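PDB 3GAZ: alcohol dehydrogenase superfamily protein from Novosphingobium aromaticivorans, which probably acts as an NADP-dependent oxidoreductase of the medium-chain alcohol dehydrogenase superfamily, although its substrate is not established. Local coordinates for residues I136-R145 against T262-H270; P6-E14 against L101-A109. All blocks are in the same frame, centred on the assembly; numbering follows the deposited sequence.

Contact 1. Residues I136-R145 against T262-H270; sequences ITAWEGLVDR and TYSGVFTLH
T268 meets the helix with both branches because its first torsion (chi1 -56°) sets OG1 beside its own backbone N and swings CG2 toward I136. OG1 of T268 lies 3.2 Å from E140 OE1 and 3.3 Å from T137 OG1, so two acceptors lie within reach of its one proton. The T137 hydroxyl is also tied to the carbonyl of L133 one turn earlier. E140 gets there with CG beside its backbone N (chi1 -58°) and an extended chain that carries the carboxylate past V266. On the other branch, the methyl groups of I136 and T268 are pressed closer than usual, a spacing best treated as doubtful.

Further along, V266 turns its two methyls onto the helix backbone: CG2 rests 3.7 Å from G141 CA, while CG1 sits 3.9 Å from T137 O. Glycine suits this place because the valine can settle directly on the main chain, and Y221 adjoins the same valine. At the end of the helix, R145 lays its aliphatic part against S264, CB to CB at 3.9 Å. Its guanidinium takes a water in plane at the edge: NH1 to water 3 is 2.7 Å, and that water reaches G265 O at 2.8 Å.

The contact thus holds the end of edge strand 262-265 of the Rossmann-type sheet, and the loop after it, against helix 132-145. V266 packed on the backbone at G141 is flanked by two polar links: the T268 hydroxyl between E140 OE1 and T137 OG1, its proton not settled, and the water joining R145 to G265.

Contact 2. Residues P6-E14 against L101-A109; sequences PTMIAAVVE and LQGTHAQFA
Q107 lends its side chain to a backbone pairing: its OE1 accepts from I9 N at 2.9 Å, in place of a main-chain carbonyl. The chain, extended beyond CG (chi2 -177°), runs alongside I9 and brings OE1 to I9 N, with the N-H above the carbonyl plane, 45° out of it. Glutamine suits the spot, being long enough to reach and carrying a neutral acceptor.

The rest is one antiparallel bridge. Q107 N donates to I9 O at 3.1 Å and A11 N to H105 O at 2.9 Å, the latter almost straight (175°). Between them A10 and A106 form a non-hydrogen-bonded pair, their CB atoms 3.7 Å apart; small methyls suit the close approach of the two backbones. H105, next to this single bridge, is the centre of an inverse gamma turn, which probably helps to limit the pairing. Its ND1 shares a water with A11 O, while NE2 is bound to Y315 OH.

Selenomethionine M8 supplies the apolar side. Its CB touches the edge of the F108 ring at CD2 (3.5 Å), and its extended chain takes SE over the F108 carbonyl and CE to Q102 OE1, 3.5 Å away. The rotation of the Q102 amide is fixed, since NE2 donates to G103 O and, at 2.8 Å, to F108 O, both in its plane.

Strand 7-13, paired with strand 20-26, is thereby joined to the loop entering strand 108-112. Two glutamine amides serve I9 N, G103 O and F108 O, which probably lowers the cost of burying them.

From the N terminus the chain first lays down strand 7-13, then makes several strands of the GroES-like region, among them 34-39, 70-78 and 90-94, before contact 2 brings residues 101-109 back to that first strand, closing a loop with 86 residues between its segments. Contact 1 opens only afterwards, at helix 132-145. It closes when strand 262-265 and the following loop arrive, 116 residues later, after the other five strands of the parallel sheet have been built. The two loops are therefore in series, neither nested nor crossed. Contact 2 ties the N-terminal hairpin to the GroES-like part; contact 1 ties a helix to the nucleotide-binding type of sheet. Their centres lie 29 Å apart, on opposite sides of the chain's centre.

Contact 1. Residues I136-R145 against T262-H270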
ATOM      1  N   ILE A 136       3.755 -19.616   6.267  1.00 12.05           N
ATOM      2  CA  ILE A 136       2.853 -18.786   7.052  1.00 12.96           C
ATOM      3  C   ILE A 136       1.400 -19.102   6.693  1.00 13.50           C
ATOM      4  O   ILE A 136       0.538 -19.172   7.568  1.00 13.76           O
ATOM      5  CB  ILE A 136       3.142 -17.287   6.808  1.00 13.07           C
ATOM      6  CG1 ILE A 136       4.478 -16.914   7.459  1.00 14.68           C
ATOM      7  CG2 ILE A 136       2.014 -16.428   7.361  1.00 14.78           C
ATOM      8  CD1 ILE A 136       4.945 -15.508   7.145  1.00 14.76           C
ATOM      9  N   THR A 137       1.134 -19.305   5.407  1.00 11.91           N
ATOM     10  CA  THR A 137      -0.216 -19.613   4.963  1.00 14.10           C
ATOM     11  C   THR A 137      -0.652 -20.947   5.569  1.00 15.39           C
ATOM     12  O   THR A 137      -1.741 -21.058   6.137  1.00 15.13           O
ATOM     13  CB  THR A 137      -0.286 -19.680   3.422  1.00 14.43           C
ATOM     14  OG1 THR A 137       0.047 -18.394   2.877  1.00 14.67           O
ATOM     15  CG2 THR A 137      -1.680 -20.073   2.963  1.00 12.66           C
ATOM     16  N   ALA A 138       0.216 -21.950   5.467  1.00 14.80           N
ATOM     17  CA  ALA A 138      -0.071 -23.275   6.011  1.00 13.46           C
ATOM     18  C   ALA A 138      -0.264 -23.228   7.524  1.00 13.57           C
ATOM     19  O   ALA A 138      -1.158 -23.882   8.072  1.00 14.50           O
ATOM     20  CB  ALA A 138       1.066 -24.230   5.671  1.00 12.60           C
ATOM     21  N   TRP A 139       0.576 -22.449   8.195  1.00 13.72           N
ATOM     22  CA  TRP A 139       0.521 -22.327   9.649  1.00 13.73           C
ATOM     23  C   TRP A 139      -0.736 -21.624  10.160  1.00 15.11           C
ATOM     24  O   TRP A 139      -1.337 -22.056  11.151  1.00 14.41           O
ATOM     25  CB  TRP A 139       1.761 -21.587  10.152  1.00 14.69           C
ATOM     26  CG  TRP A 139       1.869 -21.531  11.646  1.00 16.08           C
ATOM     27  CD1 TRP A 139       1.256 -20.645  12.488  1.00 16.30           C
ATOM     28  CD2 TRP A 139       2.628 -22.416  12.478  1.00 17.14           C
ATOM     29  NE1 TRP A 139       1.589 -20.925  13.796  1.00 18.12           N
ATOM     30  CE2 TRP A 139       2.431 -22.005  13.816  1.00 17.56           C
ATOM     31  CE3 TRP A 139       3.459 -23.516  12.220  1.00 17.67           C
ATOM     32  CZ2 TRP A 139       3.034 -22.661  14.899  1.00 19.32           C
ATOM     33  CZ3 TRP A 139       4.060 -24.170  13.299  1.00 18.41           C
ATOM     34  CH2 TRP A 139       3.843 -23.735  14.620  1.00 18.51           C
ATOM     35  N   GLU A 140      -1.139 -20.544   9.500  1.00 14.11           N
ATOM     36  CA  GLU A 140      -2.324 -19.828   9.949  1.00 14.82           C
ATOM     37  C   GLU A 140      -3.553 -20.719   9.882  1.00 14.90           C
ATOM     38  O   GLU A 140      -4.447 -20.612  10.717  1.00 13.28           O
ATOM     39  CB  GLU A 140      -2.559 -18.566   9.116  1.00 17.08           C
ATOM     40  CG  GLU A 140      -1.394 -17.591   9.145  1.00 21.39           C
ATOM     41  CD  GLU A 140      -1.801 -16.177   8.778  1.00 25.15           C
ATOM     42  OE1 GLU A 140      -2.610 -16.004   7.836  1.00 23.70           O
ATOM     43  OE2 GLU A 140      -1.299 -15.235   9.432  1.00 28.79           O
ATOM     44  N   GLY A 141      -3.589 -21.605   8.892  1.00 13.84           N
ATOM     45  CA  GLY A 141      -4.730 -22.488   8.747  1.00 15.52           C
ATOM     46  C   GLY A 141      -4.713 -23.663   9.700  1.00 16.12           C
ATOM     47  O   GLY A 141      -5.700 -23.935  10.393  1.00 15.38           O
ATOM     48  N   LEU A 142      -3.580 -24.354   9.747  1.00 16.61           N
ATOM     49  CA  LEU A 142      -3.421 -25.532  10.591  1.00 17.12           C
ATOM     50  C   LEU A 142      -3.311 -25.266  12.086  1.00 18.13           C
ATOM     51  O   LEU A 142      -3.821 -26.045  12.891  1.00 16.76           O
ATOM     52  CB  LEU A 142      -2.187 -26.325  10.157  1.00 16.42           C
ATOM     53  CG  LEU A 142      -2.173 -26.938   8.758  1.00 17.04           C
ATOM     54  CD1 LEU A 142      -0.782 -27.501   8.471  1.00 13.88           C
ATOM     55  CD2 LEU A 142      -3.237 -28.020   8.657  1.00 18.38           C
ATOM     56  N   VAL A 143      -2.636 -24.185  12.458  1.00 16.60           N
ATOM     57  CA  VAL A 143      -2.443 -23.881  13.871  1.00 18.31           C
ATOM     58  C   VAL A 143      -3.327 -22.758  14.403  1.00 19.02           C
ATOM     59  O   VAL A 143      -4.145 -22.985  15.294  1.00 18.62           O
ATOM     60  CB  VAL A 143      -0.960 -23.554  14.154  1.00 18.69           C
ATOM     61  CG1 VAL A 143      -0.746 -23.314  15.645  1.00 20.50           C
ATOM     62  CG2 VAL A 143      -0.081 -24.702  13.666  1.00 17.92           C
ATOM     63  N   ASP A 144      -3.172 -21.553  13.863  1.00 19.14           N
ATOM     64  CA  ASP A 144      -3.974 -20.425  14.321  1.00 20.42           C
ATOM     65  C   ASP A 144      -5.482 -20.686  14.248  1.00 20.49           C
ATOM     66  O   ASP A 144      -6.197 -20.492  15.230  1.00 19.41           O
ATOM     67  CB  ASP A 144      -3.635 -19.158  13.524  1.00 21.14           C
ATOM     68  CG  ASP A 144      -2.212 -18.679  13.762  1.00 23.56           C
ATOM     69  OD1 ASP A 144      -1.679 -18.915  14.863  1.00 26.05           O
ATOM     70  OD2 ASP A 144      -1.626 -18.050  12.854  1.00 27.28           O
ATOM     71  N   ARG A 145      -5.973 -21.124  13.093  1.00 19.15           N
ATOM     72  CA  ARG A 145      -7.401 -21.380  12.954  1.00 19.89           C
ATOM     73  C   ARG A 145      -7.865 -22.754  13.458  1.00 22.04           C
ATOM     74  O   ARG A 145      -8.785 -22.839  14.269  1.00 22.23           O
ATOM     75  CB  ARG A 145      -7.835 -21.215  11.491  1.00 21.08           C
ATOM     76  CG  ARG A 145      -7.747 -19.790  10.931  1.00 19.76           C
ATOM     77  CD  ARG A 145      -8.693 -18.822  11.641  1.00 21.03           C
ATOM     78  NE  ARG A 145      -8.148 -18.318  12.901  1.00 21.41           N
ATOM     79  CZ  ARG A 145      -7.132 -17.463  12.987  1.00 21.77           C
ATOM     80  NH1 ARG A 145      -6.548 -17.007  11.885  1.00 20.97           N
ATOM     81  NH2 ARG A 145      -6.697 -17.065  14.175  1.00 21.75           N
ATOM     82  N   THR A 262     -17.265 -27.098  10.869  1.00 13.74           N
ATOM     83  CA  THR A 262     -16.785 -25.725  10.871  1.00 14.24           C
ATOM     84  C   THR A 262     -15.817 -25.410   9.725  1.00 14.95           C
ATOM     85  O   THR A 262     -15.080 -26.283   9.266  1.00 14.02           O
ATOM     86  CB  THR A 262     -16.098 -25.426  12.225  1.00 15.63           C
ATOM     87  OG1 THR A 262     -17.022 -25.676  13.295  1.00 11.84           O
ATOM     88  CG2 THR A 262     -15.644 -23.986  12.290  1.00 15.70           C
ATOM     89  N   TYR A 263     -15.835 -24.157   9.270  1.00 13.89           N
ATOM     90  CA  TYR A 263     -14.961 -23.689   8.191  1.00 14.30           C
ATOM     91  C   TYR A 263     -14.306 -22.359   8.582  1.00 14.69           C
ATOM     92  O   TYR A 263     -14.943 -21.509   9.198  1.00 13.90           O
ATOM     93  CB  TYR A 263     -15.761 -23.492   6.895  1.00 12.36           C
ATOM     94  CG  TYR A 263     -15.005 -22.709   5.836  1.00 13.38           C
ATOM     95  CD1 TYR A 263     -13.992 -23.305   5.084  1.00 12.85           C
ATOM     96  CD2 TYR A 263     -15.256 -21.349   5.640  1.00 14.23           C
ATOM     97  CE1 TYR A 263     -13.245 -22.563   4.161  1.00 14.12           C
ATOM     98  CE2 TYR A 263     -14.512 -20.597   4.731  1.00 12.13           C
ATOM     99  CZ  TYR A 263     -13.510 -21.208   3.997  1.00 15.66           C
ATOM    100  OH  TYR A 263     -12.766 -20.459   3.113  1.00 13.82           O
ATOM    101  N   SER A 264     -13.035 -22.186   8.228  1.00 15.14           N
ATOM    102  CA  SER A 264     -12.320 -20.942   8.525  1.00 14.12           C
ATOM    103  C   SER A 264     -11.532 -20.506   7.301  1.00 14.52           C
ATOM    104  O   SER A 264     -10.962 -21.336   6.592  1.00 13.32           O
ATOM    105  CB  SER A 264     -11.345 -21.124   9.694  1.00 15.44           C
ATOM    106  OG  SER A 264     -12.016 -21.447  10.895  1.00 13.91           O
ATOM    107  N   GLY A 265     -11.499 -19.201   7.051  1.00 15.37           N
ATOM    108  CA  GLY A 265     -10.756 -18.700   5.911  1.00 13.94           C
ATOM    109  C   GLY A 265      -9.349 -18.297   6.309  1.00 15.58           C
ATOM    110  O   GLY A 265      -9.084 -18.041   7.483  1.00 15.91           O
ATOM    111  N   VAL A 266      -8.444 -18.246   5.335  1.00 15.99           N
ATOM    112  CA  VAL A 266      -7.060 -17.853   5.591  1.00 17.13           C
ATOM    113  C   VAL A 266      -6.673 -16.766   4.593  1.00 18.45           C
ATOM    114  O   VAL A 266      -6.877 -16.926   3.391  1.00 19.55           O
ATOM    115  CB  VAL A 266      -6.081 -19.042   5.425  1.00 16.72           C
ATOM    116  CG1 VAL A 266      -4.642 -18.567   5.641  1.00 18.78           C
ATOM    117  CG2 VAL A 266      -6.421 -20.145   6.420  1.00 18.99           C
ATOM    118  N   PHE A 267      -6.125 -15.663   5.092  1.00 18.11           N
ATOM    119  CA  PHE A 267      -5.709 -14.554   4.236  1.00 18.08           C
ATOM    120  C   PHE A 267      -4.492 -13.907   4.886  1.00 18.48           C
ATOM    121  O   PHE A 267      -4.605 -12.962   5.664  1.00 18.06           O
ATOM    122  CB  PHE A 267      -6.851 -13.540   4.092  1.00 18.93           C
ATOM    123  CG  PHE A 267      -6.548 -12.417   3.142  1.00 19.83           C
ATOM    124  CD1 PHE A 267      -6.080 -12.684   1.858  1.00 20.38           C
ATOM    125  CD2 PHE A 267      -6.725 -11.091   3.529  1.00 18.92           C
ATOM    126  CE1 PHE A 267      -5.789 -11.641   0.968  1.00 20.96           C
ATOM    127  CE2 PHE A 267      -6.438 -10.046   2.649  1.00 18.51           C
ATOM    128  CZ  PHE A 267      -5.968 -10.324   1.367  1.00 16.27           C
ATOM    129  N   THR A 268      -3.321 -14.433   4.558  1.00 18.92           N
ATOM    130  CA  THR A 268      -2.061 -13.965   5.127  1.00 20.38           C
ATOM    131  C   THR A 268      -1.695 -12.516   4.826  1.00 18.89           C
ATOM    132  O   THR A 268      -1.037 -11.855   5.632  1.00 18.86           O
ATOM    133  CB  THR A 268      -0.909 -14.883   4.649  1.00 22.57           C
ATOM    134  OG1 THR A 268      -1.220 -16.238   5.000  1.00 27.42           O
ATOM    135  CG2 THR A 268       0.413 -14.502   5.290  1.00 23.10           C
ATOM    136  N   LEU A 269      -2.129 -12.010   3.681  1.00 19.13           N
ATOM    137  CA  LEU A 269      -1.782 -10.646   3.288  1.00 19.63           C
ATOM    138  C   LEU A 269      -2.258  -9.522   4.197  1.00 18.48           C
ATOM    139  O   LEU A 269      -1.629  -8.457   4.225  1.00 15.19           O
ATOM    140  CB  LEU A 269      -2.288 -10.357   1.874  1.00 20.81           C
ATOM    141  CG  LEU A 269      -1.920 -11.333   0.752  1.00 24.17           C
ATOM    142  CD1 LEU A 269      -2.374 -10.766  -0.583  1.00 23.99           C
ATOM    143  CD2 LEU A 269      -0.434 -11.559   0.765  1.00 21.56           C
ATOM    144  N   HIS A 270      -3.357  -9.736   4.922  1.00 17.34           N
ATOM    145  CA  HIS A 270      -3.887  -8.685   5.789  1.00 15.61           C
ATOM    146  C   HIS A 270      -2.822  -8.055   6.667  1.00 15.67           C
ATOM    147  O   HIS A 270      -2.783  -6.836   6.833  1.00 15.33           O
ATOM    148  CB  HIS A 270      -5.050  -9.194   6.665  1.00 17.04           C
ATOM    149  CG  HIS A 270      -5.674  -8.126   7.519  1.00 18.98           C
ATOM    150  ND1 HIS A 270      -5.344  -7.946   8.843  1.00 22.67           N
ATOM    151  CD2 HIS A 270      -6.540  -7.131   7.208  1.00 19.95           C
ATOM    152  CE1 HIS A 270      -5.975  -6.881   9.315  1.00 22.07           C
ATOM    153  NE2 HIS A 270      -6.704  -6.369   8.342  1.00 21.88           N
TER
HETATM  154  O   HOH W   1      -1.515 -12.959   8.554  1.00 27.13           O
HETATM  155  O   HOH W   2      -5.126 -15.979   7.880  1.00 32.58           O
HETATM  156  O   HOH W   3      -6.963 -17.295   9.210  1.00 28.64           O

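Contact 2. Residues P6-E14 against L101-A109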
ATOM      1  N   PRO A   6      24.039   6.084  -2.825  1.00 31.47           N
ATOM      2  CA  PRO A   6      24.227   4.753  -3.445  1.00 30.15           C
ATOM      3  C   PRO A   6      22.951   4.241  -4.109  1.00 27.92           C
ATOM      4  O   PRO A   6      21.838   4.594  -3.715  1.00 27.08           O
ATOM      5  CB  PRO A   6      24.679   3.812  -2.340  1.00 31.27           C
ATOM      6  CG  PRO A   6      24.054   4.465  -1.126  1.00 33.09           C
ATOM      7  CD  PRO A   6      24.217   5.979  -1.367  1.00 32.48           C
ATOM      8  N   THR A   7      23.126   3.397  -5.118  1.00 25.79           N
ATOM      9  CA  THR A   7      22.006   2.850  -5.864  1.00 24.21           C
ATOM     10  C   THR A   7      21.930   1.335  -5.743  1.00 20.67           C
ATOM     11  O   THR A   7      22.711   0.714  -5.024  1.00 19.90           O
ATOM     12  CB  THR A   7      22.134   3.198  -7.356  1.00 26.74           C
ATOM     13  OG1 THR A   7      23.343   2.619  -7.876  1.00 28.78           O
ATOM     14  CG2 THR A   7      22.171   4.705  -7.549  1.00 27.00           C
HETATM   15  N   MSE A   8      20.972   0.750  -6.454  1.00 18.05           N
HETATM   16  CA  MSE A   8      20.787  -0.695  -6.468  1.00 15.64           C
HETATM   17  C   MSE A   8      20.101  -1.065  -7.775  1.00 16.19           C
HETATM   18  O   MSE A   8      19.542  -0.204  -8.455  1.00 16.71           O
HETATM   19  CB  MSE A   8      19.915  -1.164  -5.285  1.00 15.27           C
HETATM   20  CG  MSE A   8      18.422  -0.800  -5.375  1.00 11.70           C
HETATM   21 SE   MSE A   8      17.344  -1.712  -4.181  1.00  6.07          SE
HETATM   22  CE  MSE A   8      15.731  -0.930  -4.524  1.00  9.45           C
ATOM     23  N   ILE A   9      20.159  -2.344  -8.129  1.00 14.58           N
ATOM     24  CA  ILE A   9      19.504  -2.831  -9.333  1.00 14.53           C
ATOM     25  C   ILE A   9      18.207  -3.498  -8.878  1.00 14.66           C
ATOM     26  O   ILE A   9      18.195  -4.238  -7.893  1.00 14.09           O
ATOM     27  CB  ILE A   9      20.356  -3.895 -10.073  1.00 16.56           C
ATOM     28  CG1 ILE A   9      21.638  -3.261 -10.620  1.00 17.21           C
ATOM     29  CG2 ILE A   9      19.545  -4.519 -11.211  1.00 14.51           C
ATOM     30  CD1 ILE A   9      21.396  -2.159 -11.628  1.00 20.28           C
ATOM     31  N   ALA A  10      17.122  -3.233  -9.591  1.00 12.81           N
ATOM     32  CA  ALA A  10      15.839  -3.830  -9.261  1.00 14.81           C
ATOM     33  C   ALA A  10      15.050  -4.051 -10.539  1.00 15.17           C
ATOM     34  O   ALA A  10      15.268  -3.371 -11.545  1.00 15.54           O
ATOM     35  CB  ALA A  10      15.054  -2.919  -8.314  1.00 13.38           C
ATOM     36  N   ALA A  11      14.141  -5.016 -10.500  1.00 15.54           N
ATOM     37  CA  ALA A  11      13.300  -5.309 -11.647  1.00 15.41           C
ATOM     38  C   ALA A  11      11.978  -4.604 -11.382  1.00 15.89           C
ATOM     39  O   ALA A  11      11.355  -4.794 -10.334  1.00 14.79           O
ATOM     40  CB  ALA A  11      13.088  -6.808 -11.782  1.00 15.92           C
ATOM     41  N   VAL A  12      11.558  -3.779 -12.329  1.00 13.82           N
ATOM     42  CA  VAL A  12      10.320  -3.042 -12.180  1.00 13.60           C
ATOM     43  C   VAL A  12       9.306  -3.393 -13.254  1.00 13.35           C
ATOM     44  O   VAL A  12       9.644  -3.451 -14.437  1.00 14.25           O
ATOM     45  CB  VAL A  12      10.574  -1.514 -12.254  1.00 14.33           C
ATOM     46  CG1 VAL A  12       9.266  -0.757 -12.055  1.00 15.85           C
ATOM     47  CG2 VAL A  12      11.600  -1.101 -11.216  1.00 13.37           C
ATOM     48  N   VAL A  13       8.068  -3.647 -12.840  1.00 11.56           N
ATOM     49  CA  VAL A  13       7.004  -3.920 -13.787  1.00 13.48           C
ATOM     50  C   VAL A  13       6.372  -2.541 -13.923  1.00 17.93           C
ATOM     51  O   VAL A  13       5.802  -2.014 -12.967  1.00 17.84           O
ATOM     52  CB  VAL A  13       5.982  -4.941 -13.242  1.00 15.42           C
ATOM     53  CG1 VAL A  13       4.833  -5.095 -14.223  1.00 14.96           C
ATOM     54  CG2 VAL A  13       6.660  -6.287 -13.032  1.00 12.69           C
ATOM     55  N   GLU A  14       6.509  -1.948 -15.103  1.00 18.67           N
ATOM     56  CA  GLU A  14       6.013  -0.602 -15.353  1.00 20.92           C
ATOM     57  C   GLU A  14       4.518  -0.487 -15.613  1.00 22.29           C
ATOM     58  O   GLU A  14       3.878   0.465 -15.163  1.00 23.13           O
ATOM     59  CB  GLU A  14       6.805   0.010 -16.508  1.00 21.30           C
ATOM     60  CG  GLU A  14       8.299  -0.256 -16.378  1.00 23.78           C
ATOM     61  CD  GLU A  14       9.142   0.559 -17.335  1.00 23.72           C
ATOM     62  OE1 GLU A  14       8.805   0.604 -18.535  1.00 23.24           O
ATOM     63  OE2 GLU A  14      10.152   1.140 -16.882  1.00 23.94           O
ATOM     64  N   LEU A 101       4.227  -2.030  -0.715  1.00 13.12           N
ATOM     65  CA  LEU A 101       5.544  -2.345  -0.169  1.00 12.51           C
ATOM     66  C   LEU A 101       6.474  -2.777  -1.300  1.00 14.06           C
ATOM     67  O   LEU A 101       6.059  -3.519  -2.198  1.00 14.71           O
ATOM     68  CB  LEU A 101       5.434  -3.475   0.861  1.00 12.17           C
ATOM     69  CG  LEU A 101       4.719  -3.149   2.179  1.00 12.40           C
ATOM     70  CD1 LEU A 101       4.376  -4.433   2.906  1.00 13.01           C
ATOM     71  CD2 LEU A 101       5.610  -2.261   3.045  1.00 11.21           C
ATOM     72  N   GLN A 102       7.720  -2.308  -1.268  1.00 11.16           N
ATOM     73  CA  GLN A 102       8.676  -2.686  -2.302  1.00 12.55           C
ATOM     74  C   GLN A 102       8.801  -4.207  -2.374  1.00 12.42           C
ATOM     75  O   GLN A 102       8.899  -4.875  -1.346  1.00 11.70           O
ATOM     76  CB  GLN A 102      10.065  -2.105  -2.023  1.00 11.76           C
ATOM     77  CG  GLN A 102      11.069  -2.512  -3.092  1.00 10.69           C
ATOM     78  CD  GLN A 102      12.507  -2.447  -2.623  1.00 12.78           C
ATOM     79  OE1 GLN A 102      13.025  -1.377  -2.314  1.00 10.81           O
ATOM     80  NE2 GLN A 102      13.161  -3.602  -2.571  1.00 10.02           N
ATOM     81  N   GLY A 103       8.816  -4.743  -3.591  1.00 13.13           N
ATOM     82  CA  GLY A 103       8.939  -6.180  -3.770  1.00 12.02           C
ATOM     83  C   GLY A 103      10.359  -6.668  -3.550  1.00 12.36           C
ATOM     84  O   GLY A 103      11.271  -5.868  -3.317  1.00  9.85           O
ATOM     85  N   THR A 104      10.567  -7.979  -3.639  1.00 11.35           N
ATOM     86  CA  THR A 104      11.901  -8.520  -3.418  1.00 13.21           C
ATOM     87  C   THR A 104      12.740  -8.767  -4.674  1.00 13.21           C
ATOM     88  O   THR A 104      13.836  -9.320  -4.581  1.00 13.12           O
ATOM     89  CB  THR A 104      11.838  -9.809  -2.566  1.00 14.07           C
ATOM     90  OG1 THR A 104      11.108 -10.827  -3.264  1.00 12.74           O
ATOM     91  CG2 THR A 104      11.152  -9.516  -1.234  1.00 10.27           C
ATOM     92  N   HIS A 105      12.230  -8.369  -5.844  1.00 11.81           N
ATOM     93  CA  HIS A 105      12.989  -8.513  -7.088  1.00 10.90           C
ATOM     94  C   HIS A 105      13.951  -7.322  -7.096  1.00 12.52           C
ATOM     95  O   HIS A 105      13.897  -6.466  -7.984  1.00 12.53           O
ATOM     96  CB  HIS A 105      12.075  -8.418  -8.314  1.00 10.68           C
ATOM     97  CG  HIS A 105      11.049  -9.505  -8.398  1.00 11.94           C
ATOM     98  ND1 HIS A 105       9.968  -9.439  -9.252  1.00 12.67           N
ATOM     99  CD2 HIS A 105      10.943 -10.686  -7.745  1.00 11.35           C
ATOM    100  CE1 HIS A 105       9.240 -10.533  -9.120  1.00 12.77           C
ATOM    101  NE2 HIS A 105       9.811 -11.305  -8.212  1.00 13.10           N
ATOM    102  N   ALA A 106      14.811  -7.263  -6.085  1.00 12.80           N
ATOM    103  CA  ALA A 106      15.762  -6.164  -5.945  1.00 14.01           C
ATOM    104  C   ALA A 106      16.980  -6.605  -5.155  1.00 13.12           C
ATOM    105  O   ALA A 106      16.918  -7.563  -4.389  1.00 13.60           O
ATOM    106  CB  ALA A 106      15.094  -4.988  -5.236  1.00 14.14           C
ATOM    107  N   GLN A 107      18.088  -5.897  -5.331  1.00 13.23           N
ATOM    108  CA  GLN A 107      19.301  -6.249  -4.613  1.00 13.66           C
ATOM    109  C   GLN A 107      19.187  -5.923  -3.128  1.00 13.68           C
ATOM    110  O   GLN A 107      19.831  -6.569  -2.308  1.00 11.98           O
ATOM    111  CB  GLN A 107      20.509  -5.521  -5.208  1.00 14.67           C
ATOM    112  CG  GLN A 107      20.854  -5.959  -6.623  1.00 14.31           C
ATOM    113  CD  GLN A 107      22.088  -5.262  -7.150  1.00 16.92           C
ATOM    114  OE1 GLN A 107      22.202  -4.037  -7.069  1.00 15.30           O
ATOM    115  NE2 GLN A 107      23.023  -6.040  -7.695  1.00 15.90           N
ATOM    116  N   PHE A 108      18.364  -4.929  -2.787  1.00 12.38           N
ATOM    117  CA  PHE A 108      18.186  -4.527  -1.389  1.00 12.38           C
ATOM    118  C   PHE A 108      16.730  -4.225  -1.038  1.00 14.27           C
ATOM    119  O   PHE A 108      15.910  -3.952  -1.910  1.00 12.38           O
ATOM    120  CB  PHE A 108      19.006  -3.269  -1.084  1.00 13.79           C
ATOM    121  CG  PHE A 108      20.477  -3.426  -1.309  1.00 13.41           C
ATOM    122  CD1 PHE A 108      21.300  -3.902  -0.295  1.00 12.67           C
ATOM    123  CD2 PHE A 108      21.042  -3.102  -2.540  1.00 13.04           C
ATOM    124  CE1 PHE A 108      22.672  -4.054  -0.504  1.00 13.72           C
ATOM    125  CE2 PHE A 108      22.410  -3.252  -2.758  1.00 14.54           C
ATOM    126  CZ  PHE A 108      23.227  -3.729  -1.740  1.00 12.87           C
ATOM    127  N   ALA A 109      16.429  -4.265   0.254  1.00 13.25           N
ATOM    128  CA  ALA A 109      15.095  -3.958   0.746  1.00 15.12           C
ATOM    129  C   ALA A 109      15.178  -3.557   2.216  1.00 15.50           C
ATOM    130  O   ALA A 109      15.835  -4.228   3.014  1.00 15.66           O
ATOM    131  CB  ALA A 109      14.173  -5.158   0.584  1.00 13.92           C
TER
HETATM  132  O   HOH W   4       9.266  -6.779 -10.234  1.00 13.45           O